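Local coordinates for transferrin binding protein B (Actinobacillus suis, PDB 3PQU) that probably captures host transferrin at the surface of the bacterial outer membrane, as a lipoprotein receptor component serving iron acquisition, at residues V227-F233 against G244-N249. Numbering follows the deposited sequence.
Sequences VAHSSEF and GSLYRN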
ATOM      1  N   VAL A 227     -14.165 -24.818  -0.949  1.00 16.37           N
ATOM      2  CA  VAL A 227     -13.963 -24.653   0.490  1.00 16.44           C
ATOM      3  C   VAL A 227     -14.434 -23.266   0.986  1.00 23.11           C
ATOM      4  O   VAL A 227     -14.131 -22.230   0.372  1.00 19.52           O
ATOM      5  CB  VAL A 227     -12.473 -24.856   0.872  1.00 17.63           C
ATOM      6  CG1 VAL A 227     -12.262 -24.561   2.362  1.00 20.17           C
ATOM      7  CG2 VAL A 227     -12.016 -26.285   0.553  1.00 26.24           C
ATOM      8  N   ALA A 228     -15.183 -23.257   2.089  1.00 18.11           N
ATOM      9  CA  ALA A 228     -15.589 -22.022   2.760  1.00 22.88           C
ATOM     10  C   ALA A 228     -16.005 -20.915   1.794  1.00 24.03           C
ATOM     11  O   ALA A 228     -16.895 -21.098   0.979  1.00 18.93           O
ATOM     12  CB  ALA A 228     -14.476 -21.512   3.704  1.00 16.61           C
ATOM     13  N   HIS A 229     -15.356 -19.759   1.917  1.00 11.77           N
ATOM     14  CA  HIS A 229     -15.690 -18.604   1.096  1.00 19.57           C
ATOM     15  C   HIS A 229     -14.554 -18.314   0.119  1.00 24.51           C
ATOM     16  O   HIS A 229     -13.476 -17.824   0.499  1.00 12.67           O
ATOM     17  CB  HIS A 229     -15.987 -17.383   1.974  1.00 17.83           C
ATOM     18  CG  HIS A 229     -17.002 -17.654   3.041  1.00 28.74           C
ATOM     19  ND1 HIS A 229     -16.655 -18.035   4.323  1.00 14.51           N
ATOM     20  CD2 HIS A 229     -18.357 -17.629   3.007  1.00 15.11           C
ATOM     21  CE1 HIS A 229     -17.756 -18.234   5.032  1.00 20.70           C
ATOM     22  NE2 HIS A 229     -18.800 -18.000   4.255  1.00 15.05           N
ATOM     23  N   SER A 230     -14.805 -18.618  -1.148  1.00 15.22           N
ATOM     24  CA  SER A 230     -13.754 -18.535  -2.155  1.00 14.58           C
ATOM     25  C   SER A 230     -13.952 -17.323  -3.056  1.00 20.41           C
ATOM     26  O   SER A 230     -15.073 -16.841  -3.264  1.00 18.68           O
ATOM     27  CB  SER A 230     -13.698 -19.832  -2.982  1.00 18.55           C
ATOM     28  OG  SER A 230     -14.922 -20.030  -3.668  1.00 16.98           O
ATOM     29  N   SER A 231     -12.844 -16.822  -3.589  1.00 20.56           N
ATOM     30  CA  SER A 231     -12.893 -15.666  -4.461  1.00 16.09           C
ATOM     31  C   SER A 231     -12.129 -15.963  -5.739  1.00 20.57           C
ATOM     32  O   SER A 231     -11.157 -16.728  -5.739  1.00 15.19           O
ATOM     33  CB  SER A 231     -12.304 -14.435  -3.760  1.00 17.77           C
ATOM     34  OG  SER A 231     -10.913 -14.566  -3.535  1.00 13.85           O
ATOM     35  N   GLU A 232     -12.562 -15.352  -6.831  1.00 17.95           N
ATOM     36  CA  GLU A 232     -11.795 -15.414  -8.063  1.00 19.17           C
ATOM     37  C   GLU A 232     -11.848 -14.072  -8.780  1.00 19.83           C
ATOM     38  O   GLU A 232     -12.901 -13.433  -8.836  1.00 23.14           O
ATOM     39  CB  GLU A 232     -12.293 -16.539  -8.970  1.00 22.90           C
ATOM     40  CG  GLU A 232     -11.371 -16.746 -10.175  1.00 35.94           C
ATOM     41  CD  GLU A 232     -11.678 -18.011 -10.969  1.00 51.97           C
ATOM     42  OE1 GLU A 232     -12.224 -18.979 -10.390  1.00 64.06           O
ATOM     43  OE2 GLU A 232     -11.355 -18.030 -12.177  1.00 48.46           O
ATOM     44  N   PHE A 233     -10.703 -13.630  -9.293  1.00 15.05           N
ATOM     45  CA  PHE A 233     -10.641 -12.380 -10.051  1.00 17.61           C
ATOM     46  C   PHE A 233      -9.968 -12.531 -11.420  1.00 22.37           C
ATOM     47  O   PHE A 233      -9.036 -13.321 -11.583  1.00 23.55           O
ATOM     48  CB  PHE A 233      -9.904 -11.307  -9.254  1.00 18.14           C
ATOM     49  CG  PHE A 233     -10.489 -11.051  -7.896  1.00 20.93           C
ATOM     50  CD1 PHE A 233     -11.417 -10.041  -7.711  1.00 15.73           C
ATOM     51  CD2 PHE A 233     -10.110 -11.825  -6.800  1.00 17.79           C
ATOM     52  CE1 PHE A 233     -11.969  -9.790  -6.451  1.00 16.40           C
ATOM     53  CE2 PHE A 233     -10.651 -11.587  -5.545  1.00 20.07           C
ATOM     54  CZ  PHE A 233     -11.588 -10.561  -5.368  1.00 14.59           C
ATOM     55  N   GLY A 244     -14.550  -9.844 -10.828  1.00 21.74           N
ATOM     56  CA  GLY A 244     -14.394 -11.003  -9.974  1.00 15.89           C
ATOM     57  C   GLY A 244     -15.705 -11.519  -9.429  1.00 26.00           C
ATOM     58  O   GLY A 244     -16.770 -10.941  -9.668  1.00 15.12           O
ATOM     59  N   SER A 245     -15.607 -12.595  -8.662  1.00 20.25           N
ATOM     60  CA  SER A 245     -16.769 -13.284  -8.118  1.00 25.79           C
ATOM     61  C   SER A 245     -16.456 -13.769  -6.706  1.00 26.08           C
ATOM     62  O   SER A 245     -15.343 -14.221  -6.434  1.00 17.96           O
ATOM     63  CB  SER A 245     -17.092 -14.494  -9.014  1.00 11.39           C
ATOM     64  OG  SER A 245     -17.574 -14.069 -10.270  1.00 22.91           O
ATOM     65  N   LEU A 246     -17.435 -13.701  -5.815  1.00 11.22           N
ATOM     66  CA  LEU A 246     -17.267 -14.260  -4.477  1.00 11.41           C
ATOM     67  C   LEU A 246     -18.319 -15.322  -4.235  1.00 20.63           C
ATOM     68  O   LEU A 246     -19.512 -15.067  -4.437  1.00 16.62           O
ATOM     69  CB  LEU A 246     -17.390 -13.165  -3.405  1.00 13.97           C
ATOM     70  CG  LEU A 246     -16.581 -11.879  -3.648  1.00 21.50           C
ATOM     71  CD1 LEU A 246     -16.840 -10.880  -2.515  1.00 11.07           C
ATOM     72  CD2 LEU A 246     -15.107 -12.196  -3.734  1.00 11.97           C
ATOM     73  N   TYR A 247     -17.874 -16.491  -3.764  1.00 15.56           N
ATOM     74  CA  TYR A 247     -18.724 -17.670  -3.643  1.00 21.91           C
ATOM     75  C   TYR A 247     -18.838 -18.165  -2.208  1.00 13.39           C
ATOM     76  O   TYR A 247     -17.893 -18.041  -1.423  1.00 19.52           O
ATOM     77  CB  TYR A 247     -18.147 -18.822  -4.479  1.00 14.46           C
ATOM     78  CG  TYR A 247     -18.083 -18.556  -5.960  1.00 19.92           C
ATOM     79  CD1 TYR A 247     -19.161 -18.877  -6.785  1.00 21.44           C
ATOM     80  CD2 TYR A 247     -16.935 -18.022  -6.544  1.00 18.70           C
ATOM     81  CE1 TYR A 247     -19.112 -18.642  -8.163  1.00 27.46           C
ATOM     82  CE2 TYR A 247     -16.869 -17.795  -7.918  1.00 25.83           C
ATOM     83  CZ  TYR A 247     -17.959 -18.108  -8.719  1.00 29.48           C
ATOM     84  OH  TYR A 247     -17.896 -17.886 -10.075  1.00 37.39           O
ATOM     85  N   ARG A 248     -19.991 -18.742  -1.882  1.00 17.69           N
ATOM     86  CA  ARG A 248     -20.184 -19.464  -0.623  1.00 19.69           C
ATOM     87  C   ARG A 248     -20.267 -20.945  -0.954  1.00 26.69           C
ATOM     88  O   ARG A 248     -21.106 -21.380  -1.764  1.00 16.98           O
ATOM     89  CB  ARG A 248     -21.468 -18.996   0.092  1.00 25.84           C
ATOM     90  CG  ARG A 248     -21.786 -19.713   1.427  1.00 23.45           C
ATOM     91  CD  ARG A 248     -23.235 -19.448   1.874  1.00 22.36           C
ATOM     92  NE  ARG A 248     -23.539 -19.967   3.210  1.00 16.77           N
ATOM     93  CZ  ARG A 248     -24.086 -21.162   3.444  1.00 28.52           C
ATOM     94  NH1 ARG A 248     -24.382 -21.968   2.438  1.00 21.73           N
ATOM     95  NH2 ARG A 248     -24.340 -21.554   4.684  1.00 24.81           N
ATOM     96  N   ASN A 249     -19.384 -21.724  -0.345  1.00 19.75           N
ATOM     97  CA  ASN A 249     -19.326 -23.162  -0.618  1.00 18.85           C
ATOM     98  C   ASN A 249     -19.915 -23.947   0.545  1.00 20.23           C
ATOM     99  O   ASN A 249     -19.256 -24.127   1.567  1.00 21.14           O
ATOM    100  CB  ASN A 249     -17.871 -23.570  -0.873  1.00 17.53           C
ATOM    101  CG  ASN A 249     -17.271 -22.817  -2.038  1.00 34.98           C
ATOM    102  OD1 ASN A 249     -17.668 -23.027  -3.179  1.00 33.09           O
ATOM    103  ND2 ASN A 249     -16.342 -21.911  -1.757  1.00 19.68           N
TER
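Start at G244, opposite F233, where the two CA atoms come within 4.0 Å. A side chain here would run into the F233 ring, whose CD1 lies 3.9 Å from G244 CA. S245 follows as a hydrogen-bonded antiparallel pair with E232: S245 N gives to E232 O (2.8 Å) and E232 N to S245 O (3.0 Å). L246 drops to the same face as F233 and S231, its CD2 3.6 Å from S231 CB and 4.2 Å from F233 CZ. Y247 and S230 form the next hydrogen-bonded pair, again with two backbone bonds (Y247 N to S230 O 2.9 Å, S230 N to Y247 O 3.2 Å). R248 faces H229, and D207 takes both polar ends, by salt bridge and hydrogen bond. At N249 the side chain turns toward the other strand: its ND2 donates to S230 OG (3.0 Å) and to A228 O (2.9 Å), while N249 N also reaches A228 O (2.9 Å), so side-chain carboxamide and backbone N both bond to the chain around the start of strand 229-236. This is a hairpin of the N-lobe β-barrel, strand 229-236 bonding onward to strand 170-183 and strand 241-249 to strand 260-271, with L246 and F233 also meeting strand 306-312.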